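Local coordinates for putative xanthine dehydrogenase YAGS fad-binding subunit (Escherichia coli, PDB 5G5G), which probably serves as the molybdenum-cofactor-binding subunit of a periplasmic aldehyde oxidase, holding a dioxothiomolybdenum centre and pterin cytosine dinucleotide, at residues C[110-115]-C[130-135]; C[151-156]-C[335-340]. All blocks are in the same frame, centred on the assembly; numbering follows the deposited sequence.

In the fold
Contact 1 (110-115 with 130-135) and contact 2 (151-156 with 335-340) follow one another along the chain, with centres about 34 Å apart and nearest atoms about 14 Å apart, and share no secondary-structure element. Contact 1 lies within the a/b hammerhead domain and joins strands of two different beta-sheets through apolar side chains. Its first strand is buried, and its second is partly open. Contact 2 lies within the first molybdopterin cofactor-binding domain, where an irregular, largely exposed loop meets a strand. There the chemistry is mixed, with a buried arginine, backbone carbonyls, a bridging water and two prolines. Neither contact is touched by another protein subunit.

Contact 1: C[110-115]-C[130-135]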
loop_
_atom_site.group_PDB
_atom_site.type_symbol
_atom_site.label_atom_id
_atom_site.label_comp_id
_atom_site.label_asym_id
_atom_site.label_seq_id
_atom_site.Cartn_x
_atom_site.Cartn_y
_atom_site.Cartn_z
ATOM N N GLN C 110 1.977 17.977 -10.399
ATOM C CA GLN C 110 0.918 18.099 -11.379
ATOM C C GLN C 110 1.475 17.863 -12.773
ATOM O O GLN C 110 2.577 18.351 -13.090
ATOM C CB GLN C 110 0.280 19.486 -11.305
ATOM C CG GLN C 110 -0.830 19.746 -12.332
ATOM C CD GLN C 110 -1.451 21.123 -12.118
ATOM O OE1 GLN C 110 -0.763 22.083 -11.724
ATOM N NE2 GLN C 110 -2.767 21.218 -12.337
ATOM N N ALA C 111 0.770 17.073 -13.573
ATOM C CA ALA C 111 1.314 16.728 -14.883
ATOM C C ALA C 111 1.457 17.982 -15.759
ATOM O O ALA C 111 0.522 18.795 -15.845
ATOM C CB ALA C 111 0.448 15.731 -15.581
ATOM N N ILE C 112 2.607 18.147 -16.409
ATOM C CA ILE C 112 2.834 19.282 -17.320
ATOM C C ILE C 112 3.222 18.897 -18.735
ATOM O O ILE C 112 3.199 19.741 -19.640
ATOM C CB ILE C 112 3.817 20.334 -16.765
ATOM C CG1 ILE C 112 5.209 19.708 -16.526
ATOM C CG2 ILE C 112 3.239 20.936 -15.500
ATOM C CD1 ILE C 112 6.279 20.721 -16.146
ATOM N N ALA C 113 3.634 17.653 -18.929
ATOM C CA ALA C 113 4.003 17.188 -20.255
ATOM C C ALA C 113 3.979 15.656 -20.290
ATOM O O ALA C 113 3.964 14.986 -19.227
ATOM C CB ALA C 113 5.361 17.722 -20.696
ATOM N N LEU C 114 3.934 15.126 -21.518
ATOM C CA LEU C 114 4.044 13.674 -21.731
ATOM C C LEU C 114 4.943 13.438 -22.921
ATOM O O LEU C 114 4.675 13.953 -23.993
ATOM C CB LEU C 114 2.679 13.026 -22.000
ATOM C CG LEU C 114 2.723 11.492 -22.175
ATOM C CD1 LEU C 114 2.543 10.825 -20.819
ATOM C CD2 LEU C 114 1.692 11.020 -23.182
ATOM N N VAL C 115 6.031 12.688 -22.729
ATOM C CA VAL C 115 6.861 12.324 -23.880
ATOM C C VAL C 115 6.412 10.955 -24.375
ATOM O O VAL C 115 6.315 10.037 -23.552
ATOM C CB VAL C 115 8.342 12.240 -23.502
ATOM C CG1 VAL C 115 9.182 11.833 -24.694
ATOM C CG2 VAL C 115 8.847 13.563 -22.952
ATOM N N VAL C 130 12.980 17.311 -20.816
ATOM C CA VAL C 130 11.985 18.354 -20.945
ATOM C C VAL C 130 12.428 19.504 -20.014
ATOM O O VAL C 130 12.651 19.253 -18.849
ATOM C CB VAL C 130 10.593 17.819 -20.598
ATOM C CG1 VAL C 130 9.558 18.936 -20.503
ATOM C CG2 VAL C 130 10.171 16.815 -21.665
ATOM N N GLN C 131 12.498 20.722 -20.524
ATOM C CA GLN C 131 13.091 21.854 -19.791
ATOM C C GLN C 131 11.925 22.703 -19.278
ATOM O O GLN C 131 11.335 23.469 -20.016
ATOM C CB GLN C 131 14.025 22.609 -20.742
ATOM C CG GLN C 131 14.643 23.887 -20.207
ATOM C CD GLN C 131 15.535 24.609 -21.236
ATOM O OE1 GLN C 131 16.561 24.056 -21.665
ATOM N NE2 GLN C 131 15.150 25.839 -21.655
ATOM N N ALA C 132 11.642 22.614 -18.000
ATOM C CA ALA C 132 10.588 23.426 -17.370
ATOM C C ALA C 132 11.224 24.490 -16.496
ATOM O O ALA C 132 12.085 24.164 -15.691
ATOM C CB ALA C 132 9.691 22.577 -16.527
ATOM N N HIS C 133 10.854 25.741 -16.678
ATOM C CA HIS C 133 11.298 26.779 -15.754
ATOM C C HIS C 133 10.077 27.476 -15.160
ATOM O O HIS C 133 9.031 27.687 -15.821
ATOM C CB HIS C 133 12.287 27.770 -16.389
ATOM C CG HIS C 133 13.546 27.139 -16.908
ATOM N ND1 HIS C 133 14.123 27.521 -18.098
ATOM C CD2 HIS C 133 14.338 26.159 -16.404
ATOM C CE1 HIS C 133 15.209 26.794 -18.311
ATOM N NE2 HIS C 133 15.359 25.959 -17.298
ATOM N N TYR C 134 10.254 27.851 -13.895
ATOM C CA TYR C 134 9.192 28.313 -13.007
ATOM C C TYR C 134 9.503 29.612 -12.233
ATOM O O TYR C 134 10.672 29.936 -11.968
ATOM C CB TYR C 134 8.938 27.267 -11.930
ATOM C CG TYR C 134 8.782 25.839 -12.372
ATOM C CD1 TYR C 134 9.901 25.019 -12.566
ATOM C CD2 TYR C 134 7.515 25.281 -12.512
ATOM C CE1 TYR C 134 9.772 23.687 -12.935
ATOM C CE2 TYR C 134 7.367 23.960 -12.870
ATOM C CZ TYR C 134 8.491 23.163 -13.058
ATOM O OH TYR C 134 8.347 21.843 -13.376
ATOM N N ARG C 135 8.412 30.270 -11.855
ATOM C CA ARG C 135 8.362 31.363 -10.876
ATOM C C ARG C 135 7.478 30.855 -9.724
ATOM O O ARG C 135 6.271 30.710 -9.890
ATOM C CB ARG C 135 7.722 32.586 -11.530
ATOM C CG ARG C 135 7.635 33.835 -10.654
ATOM C CD ARG C 135 8.979 34.544 -10.529
ATOM N NE ARG C 135 8.943 35.570 -9.464
ATOM C CZ ARG C 135 9.410 36.825 -9.558
ATOM N NH1 ARG C 135 10.004 37.286 -10.664
ATOM N NH2 ARG C 135 9.301 37.640 -8.513
#
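Ile112 pushes its CD1 methyl over Ala132, with CD1 3.9 Å from Ala132 CB. The same methyl stands 3.6 Å from the hydroxyl oxygen OH of Tyr134, whose side chain approaches from the opposite direction. A chi1 of 61° sets CG1 of Ile112 in the notch flanked by its backbone N and C, and the extended chi2 carries CD1 across to the other strand. Tyr134 OH is not left to this apolar neighbour alone, because it is hydrogen-bonded to the backbone N of Ala57. The strands run nearly antiparallel, their directions 169° apart, yet the nearest CA atoms, those of Ala113 and Val130, are 8.1 Å apart, too far for backbone pairing. This is face-to-face packing of two beta-sheets in the a/b hammerhead region: 111-117 pairs with 49-55 and 77-82, whereas 131-136 edges the beta-sheet that contains 61-67. A classic beta bulge opposite Val54 turns the consecutive residues Ile112 and Ala113 toward the same side. Ala113 CB therefore also reaches the interface, 4.4 Å from Val130 CG1. The side chains of Val130 and Val115 pass each other running opposite ways, and Val130 CG2 meets Val115 CG2 at 3.7 Å.

Contact 2: C[151-156]-C[335-340]; sequences NQPPED and GLRLAT
Arg337 reaches from its strand to lie alongside Pro153, the two side chains pointing the same way. From CB, chi1 of -55° puts CG anti to the carbonyl carbon, and a bend at chi2 (-75°) swings the rest of the chain beneath the loop. CD then meets Gln152 O at 3.5 Å, and NE stands 3.5 Å from Asn151 O. Beyond CZ the guanidinium carries Gln152 CA and Pro153 N over one face, while NH1 comes 3.7 Å from Pro153 CB. NH1 also donates to its own strand, a 2.8 Å bond to Leu336 O that lies in the guanidinium plane but approaches from above the carbonyl plane, 62° out of it. The same nitrogen forms a salt bridge with Asp159, and NH2 makes a long, weak ion pair with Glu305. With the side chain cut back to an alanine, Asp159 is likely to lose its charged mate and a gap to open against Gln152 and Pro153.

Leu336 O has a second visitor, Pro153 CA, whose CA-H...O contact measures 3.3 Å. Farther along, a water joins the two backbones, donating to Gln152 O at 2.7 Å and accepting from Leu338 N at 2.9 Å. The side chains of Pro154 and Leu338 cross at about a right angle.

Within the first molybdopterin cofactor-binding domain, the contact thus fastens loop 151-156, which leads from helix 143-147 to edge strand 160-162, onto strand 331-340; that strand pairs antiparallel with 160-162 and parallel with 299-310.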
loop_
_atom_site.group_PDB
_atom_site.type_symbol
_atom_site.label_atom_id
_atom_site.label_comp_id
_atom_site.label_asym_id
_atom_site.label_seq_id
_atom_site.Cartn_x
_atom_site.Cartn_y
_atom_site.Cartn_z
ATOM N N ASN C 151 -13.071 30.211 10.847
ATOM C CA ASN C 151 -13.993 29.995 11.962
ATOM C C ASN C 151 -15.452 29.958 11.521
ATOM O O ASN C 151 -16.332 29.964 12.356
ATOM C CB ASN C 151 -13.748 31.014 13.074
ATOM C CG ASN C 151 -13.578 32.397 12.532
ATOM O OD1 ASN C 151 -14.480 32.941 11.901
ATOM N ND2 ASN C 151 -12.391 32.957 12.711
ATOM N N GLN C 152 -15.707 29.884 10.222
ATOM C CA GLN C 152 -17.060 29.816 9.663
ATOM C C GLN C 152 -17.102 28.603 8.756
ATOM O O GLN C 152 -16.061 28.270 8.158
ATOM C CB GLN C 152 -17.327 31.038 8.773
ATOM C CG GLN C 152 -17.015 32.392 9.393
ATOM C CD GLN C 152 -18.046 32.722 10.410
ATOM O OE1 GLN C 152 -19.197 32.942 10.039
ATOM N NE2 GLN C 152 -17.670 32.743 11.704
ATOM N N PRO C 153 -18.288 27.968 8.587
ATOM C CA PRO C 153 -18.428 26.844 7.671
ATOM C C PRO C 153 -18.503 27.248 6.214
ATOM O O PRO C 153 -18.740 28.396 5.921
ATOM C CB PRO C 153 -19.798 26.251 8.053
ATOM C CG PRO C 153 -20.556 27.367 8.608
ATOM C CD PRO C 153 -19.553 28.224 9.308
ATOM N N PRO C 154 -18.350 26.289 5.307
ATOM C CA PRO C 154 -18.627 26.656 3.914
ATOM C C PRO C 154 -20.093 27.098 3.749
ATOM O O PRO C 154 -20.962 26.630 4.482
ATOM C CB PRO C 154 -18.296 25.368 3.135
ATOM C CG PRO C 154 -17.442 24.555 4.059
ATOM C CD PRO C 154 -17.943 24.883 5.444
ATOM N N GLU C 155 -20.325 28.022 2.805
ATOM C CA GLU C 155 -21.647 28.616 2.510
ATOM C C GLU C 155 -22.761 27.581 2.352
ATOM O O GLU C 155 -23.851 27.736 2.926
ATOM C CB GLU C 155 -21.535 29.433 1.209
ATOM C CG GLU C 155 -22.822 30.054 0.646
ATOM C CD GLU C 155 -22.735 30.275 -0.869
ATOM O OE1 GLU C 155 -21.605 30.473 -1.400
ATOM O OE2 GLU C 155 -23.803 30.245 -1.526
ATOM N N ASP C 156 -22.466 26.539 1.584
ATOM C CA ASP C 156 -23.416 25.463 1.328
ATOM C C ASP C 156 -23.444 24.339 2.376
ATOM O O ASP C 156 -24.099 23.316 2.159
ATOM C CB ASP C 156 -23.091 24.837 -0.035
ATOM C CG ASP C 156 -21.708 24.204 -0.073
ATOM O OD1 ASP C 156 -20.923 24.416 0.888
ATOM O OD2 ASP C 156 -21.403 23.500 -1.062
ATOM N N GLY C 335 -19.934 20.913 12.973
ATOM C CA GLY C 335 -19.528 21.874 11.988
ATOM C C GLY C 335 -18.248 21.533 11.297
ATOM O O GLY C 335 -17.323 20.993 11.912
ATOM N N LEU C 336 -18.188 21.860 10.006
ATOM C CA LEU C 336 -16.963 21.736 9.221
ATOM C C LEU C 336 -16.332 23.087 8.983
ATOM O O LEU C 336 -17.028 24.107 8.826
ATOM C CB LEU C 336 -17.212 21.043 7.856
ATOM C CG LEU C 336 -17.707 19.608 7.895
ATOM C CD1 LEU C 336 -18.000 19.128 6.469
ATOM C CD2 LEU C 336 -16.703 18.715 8.619
ATOM N N ARG C 337 -15.002 23.089 8.910
ATOM C CA ARG C 337 -14.231 24.287 8.599
ATOM C C ARG C 337 -13.231 23.907 7.506
ATOM O O ARG C 337 -12.455 22.958 7.680
ATOM C CB ARG C 337 -13.545 24.783 9.843
ATOM C CG ARG C 337 -14.503 25.042 11.058
ATOM C CD ARG C 337 -15.256 26.269 10.851
ATOM N NE ARG C 337 -16.148 26.511 12.017
ATOM C CZ ARG C 337 -17.395 26.053 12.157
ATOM N NH1 ARG C 337 -17.975 25.368 11.187
ATOM N NH2 ARG C 337 -18.109 26.413 13.244
ATOM N N LEU C 338 -13.254 24.654 6.404
ATOM C CA LEU C 338 -12.461 24.299 5.235
ATOM C C LEU C 338 -11.411 25.377 4.954
ATOM O O LEU C 338 -11.763 26.497 4.557
ATOM C CB LEU C 338 -13.409 24.105 4.031
ATOM C CG LEU C 338 -12.694 23.675 2.746
ATOM C CD1 LEU C 338 -11.901 22.402 2.869
ATOM C CD2 LEU C 338 -13.761 23.586 1.675
ATOM N N ALA C 339 -10.144 25.048 5.161
ATOM C CA ALA C 339 -9.040 25.952 4.807
ATOM C C ALA C 339 -8.681 25.765 3.351
ATOM O O ALA C 339 -8.970 24.721 2.751
ATOM C CB ALA C 339 -7.818 25.667 5.665
ATOM N N THR C 340 -7.972 26.766 2.830
ATOM C CA THR C 340 -7.342 26.648 1.519
ATOM C C THR C 340 -5.882 26.236 1.674
ATOM O O THR C 340 -5.108 26.942 2.301
ATOM C CB THR C 340 -7.492 27.960 0.753
ATOM O OG1 THR C 340 -8.890 28.149 0.570
ATOM C CG2 THR C 340 -6.827 27.867 -0.625
HETATM O O HOH W 1 -15.247 26.760 6.118
#